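Local coordinates for glutamate receptor IIB (Drosophila melanogaster, PDB 4WXJ), which binds the transmitter glutamate through this extracellular clamshell domain and, as part of a muscle receptor, probably gates a cation channel in the postsynaptic membrane, at residues 41-46 against 256-261. Residues are numbered along the deposited sequence.
Sequences GYAVDL and LRNKWF
W260 (chi1 m, chi2 103°) lays the face of its indole over the start of helix 42-54: G41 CA lies 3.7 Å from the centroid of the six-membered ring, 18° off its normal, and Y42 CB 4.2 Å from that of the five-membered ring, two CH-pi contacts. G41 is the N-cap, with phi/psi 135/173; at these angles a CB would collide with the preceding carbonyl, so the backbone itself favours glycine. Segment 42-46 is helical and runs roughly antiparallel to helical 256-261 (151°, closest approach of the short axes 10.4 Å), with Y42 and W260 in register (CA to CA 6.3 Å). Y42, chi1 t, is a knob among L256, R257, W260 and F261; L256 CD2 lies 3.9 Å from the centroid of the Y42 ring, over one face, a third CH-pi contact, and Y42 CD2 is 4.3 Å from F261 CE1. M114 of strand 108-123 also touches Y42, and F261 reaches on to helix 201-208. D45, chi1 m, directs OD2 to two donors, W260 NE1 (2.8 Å, angle 146°) and K259 NZ (2.9 Å, a salt bridge); the all-trans K259 chain spans the gap. The contact is helix packing in the periplasmic-binding-protein-like clamshell, joining helix 252-261, the last of this ligand-binding domain, to helix 42-54; the side chain of F261 lies about 11 Å from the bound glutamate. One carboxylate oxygen thus meets both an indole NH and an ammonium beside an otherwise largely apolar, aromatic interface.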
loop_
_atom_site.group_PDB
_atom_site.type_symbol
_atom_site.label_atom_id
_atom_site.label_comp_id
_atom_site.label_asym_id
_atom_site.label_seq_id
_atom_site.Cartn_x
_atom_site.Cartn_y
_atom_site.Cartn_z
ATOM N N GLY A 41 0.818 6.952 -13.112
ATOM C CA GLY A 41 0.888 5.750 -12.301
ATOM C C GLY A 41 -0.341 4.878 -12.438
ATOM O O GLY A 41 -1.322 5.258 -13.081
ATOM N N TYR A 42 -0.270 3.698 -11.830
ATOM C CA TYR A 42 -1.361 2.729 -11.848
ATOM C C TYR A 42 -2.684 3.354 -11.419
ATOM O O TYR A 42 -3.709 3.167 -12.076
ATOM C CB TYR A 42 -1.024 1.548 -10.931
ATOM C CG TYR A 42 -2.126 0.519 -10.820
ATOM C CD1 TYR A 42 -3.191 0.705 -9.947
ATOM C CD2 TYR A 42 -2.098 -0.640 -11.581
ATOM C CE1 TYR A 42 -4.200 -0.227 -9.845
ATOM C CE2 TYR A 42 -3.101 -1.582 -11.481
ATOM C CZ TYR A 42 -4.150 -1.369 -10.614
ATOM O OH TYR A 42 -5.152 -2.302 -10.511
ATOM N N ALA A 43 -2.656 4.090 -10.312
ATOM C CA ALA A 43 -3.868 4.673 -9.754
ATOM C C ALA A 43 -4.406 5.777 -10.656
ATOM O O ALA A 43 -5.615 5.990 -10.728
ATOM C CB ALA A 43 -3.605 5.210 -8.361
ATOM N N VAL A 44 -3.510 6.476 -11.344
ATOM C CA VAL A 44 -3.923 7.525 -12.270
ATOM C C VAL A 44 -4.680 6.912 -13.446
ATOM O O VAL A 44 -5.771 7.366 -13.793
ATOM C CB VAL A 44 -2.717 8.333 -12.787
ATOM C CG1 VAL A 44 -3.163 9.375 -13.813
ATOM C CG2 VAL A 44 -1.996 9.009 -11.629
ATOM N N ASP A 45 -4.099 5.883 -14.055
ATOM C CA ASP A 45 -4.753 5.177 -15.151
ATOM C C ASP A 45 -6.112 4.612 -14.736
ATOM O O ASP A 45 -7.076 4.687 -15.497
ATOM C CB ASP A 45 -3.867 4.037 -15.662
ATOM C CG ASP A 45 -2.638 4.532 -16.404
ATOM O OD1 ASP A 45 -2.561 5.740 -16.714
ATOM O OD2 ASP A 45 -1.750 3.697 -16.688
ATOM N N LEU A 46 -6.188 4.049 -13.533
ATOM C CA LEU A 46 -7.407 3.378 -13.090
ATOM C C LEU A 46 -8.545 4.372 -12.857
ATOM O O LEU A 46 -9.708 4.060 -13.112
ATOM C CB LEU A 46 -7.143 2.568 -11.818
ATOM C CG LEU A 46 -8.347 1.817 -11.237
ATOM C CD1 LEU A 46 -8.982 0.893 -12.271
ATOM C CD2 LEU A 46 -7.942 1.028 -10.001
ATOM N N LEU A 256 -3.352 -3.597 -17.006
ATOM C CA LEU A 256 -2.910 -2.438 -16.238
ATOM C C LEU A 256 -1.873 -2.826 -15.191
ATOM O O LEU A 256 -0.923 -2.083 -14.945
ATOM C CB LEU A 256 -4.102 -1.761 -15.563
ATOM C CG LEU A 256 -3.791 -0.488 -14.776
ATOM C CD1 LEU A 256 -3.233 0.596 -15.682
ATOM C CD2 LEU A 256 -5.036 0.008 -14.052
ATOM N N ARG A 257 -2.061 -3.986 -14.570
ATOM C CA ARG A 257 -1.116 -4.472 -13.573
ATOM C C ARG A 257 0.224 -4.782 -14.229
ATOM O O ARG A 257 1.277 -4.422 -13.706
ATOM C CB ARG A 257 -1.660 -5.714 -12.862
ATOM C CG ARG A 257 -0.748 -6.236 -11.763
ATOM C CD ARG A 257 -1.498 -7.136 -10.786
ATOM N NE ARG A 257 -0.646 -7.568 -9.680
ATOM C CZ ARG A 257 -1.085 -8.202 -8.595
ATOM N NH1 ARG A 257 -2.376 -8.480 -8.458
ATOM N NH2 ARG A 257 -0.233 -8.554 -7.643
ATOM N N ASN A 258 0.179 -5.443 -15.382
ATOM C CA ASN A 258 1.397 -5.780 -16.107
ATOM C C ASN A 258 2.152 -4.528 -16.547
ATOM O O ASN A 258 3.375 -4.476 -16.459
ATOM C CB ASN A 258 1.074 -6.649 -17.324
ATOM C CG ASN A 258 0.567 -8.026 -16.939
ATOM O OD1 ASN A 258 0.956 -8.580 -15.910
ATOM N ND2 ASN A 258 -0.305 -8.587 -17.768
ATOM N N LYS A 259 1.416 -3.522 -17.007
ATOM C CA LYS A 259 2.020 -2.278 -17.482
ATOM C C LYS A 259 2.942 -1.641 -16.442
ATOM O O LYS A 259 4.014 -1.142 -16.782
ATOM C CB LYS A 259 0.930 -1.280 -17.879
ATOM C CG LYS A 259 1.456 0.111 -18.228
ATOM C CD LYS A 259 0.335 1.070 -18.586
ATOM C CE LYS A 259 0.874 2.476 -18.817
ATOM N NZ LYS A 259 -0.204 3.445 -19.138
ATOM N N TRP A 260 2.523 -1.661 -15.180
ATOM C CA TRP A 260 3.234 -0.940 -14.127
ATOM C C TRP A 260 4.103 -1.830 -13.237
ATOM O O TRP A 260 4.935 -1.319 -12.491
ATOM C CB TRP A 260 2.231 -0.175 -13.257
ATOM C CG TRP A 260 1.557 0.940 -13.995
ATOM C CD1 TRP A 260 0.287 0.946 -14.492
ATOM C CD2 TRP A 260 2.125 2.211 -14.331
ATOM N NE1 TRP A 260 0.027 2.145 -15.113
ATOM C CE2 TRP A 260 1.140 2.939 -15.027
ATOM C CE3 TRP A 260 3.371 2.806 -14.107
ATOM C CZ2 TRP A 260 1.360 4.229 -15.502
ATOM C CZ3 TRP A 260 3.588 4.089 -14.580
ATOM C CH2 TRP A 260 2.588 4.785 -15.269
ATOM N N PHE A 261 3.924 -3.148 -13.321
ATOM C CA PHE A 261 4.642 -4.073 -12.439
ATOM C C PHE A 261 5.531 -5.092 -13.160
ATOM O O PHE A 261 6.236 -5.860 -12.507
ATOM C CB PHE A 261 3.646 -4.831 -11.550
ATOM C CG PHE A 261 3.024 -3.981 -10.478
ATOM C CD1 PHE A 261 1.873 -3.252 -10.727
ATOM C CD2 PHE A 261 3.595 -3.912 -9.220
ATOM C CE1 PHE A 261 1.304 -2.469 -9.738
ATOM C CE2 PHE A 261 3.033 -3.134 -8.230
ATOM C CZ PHE A 261 1.886 -2.412 -8.488
#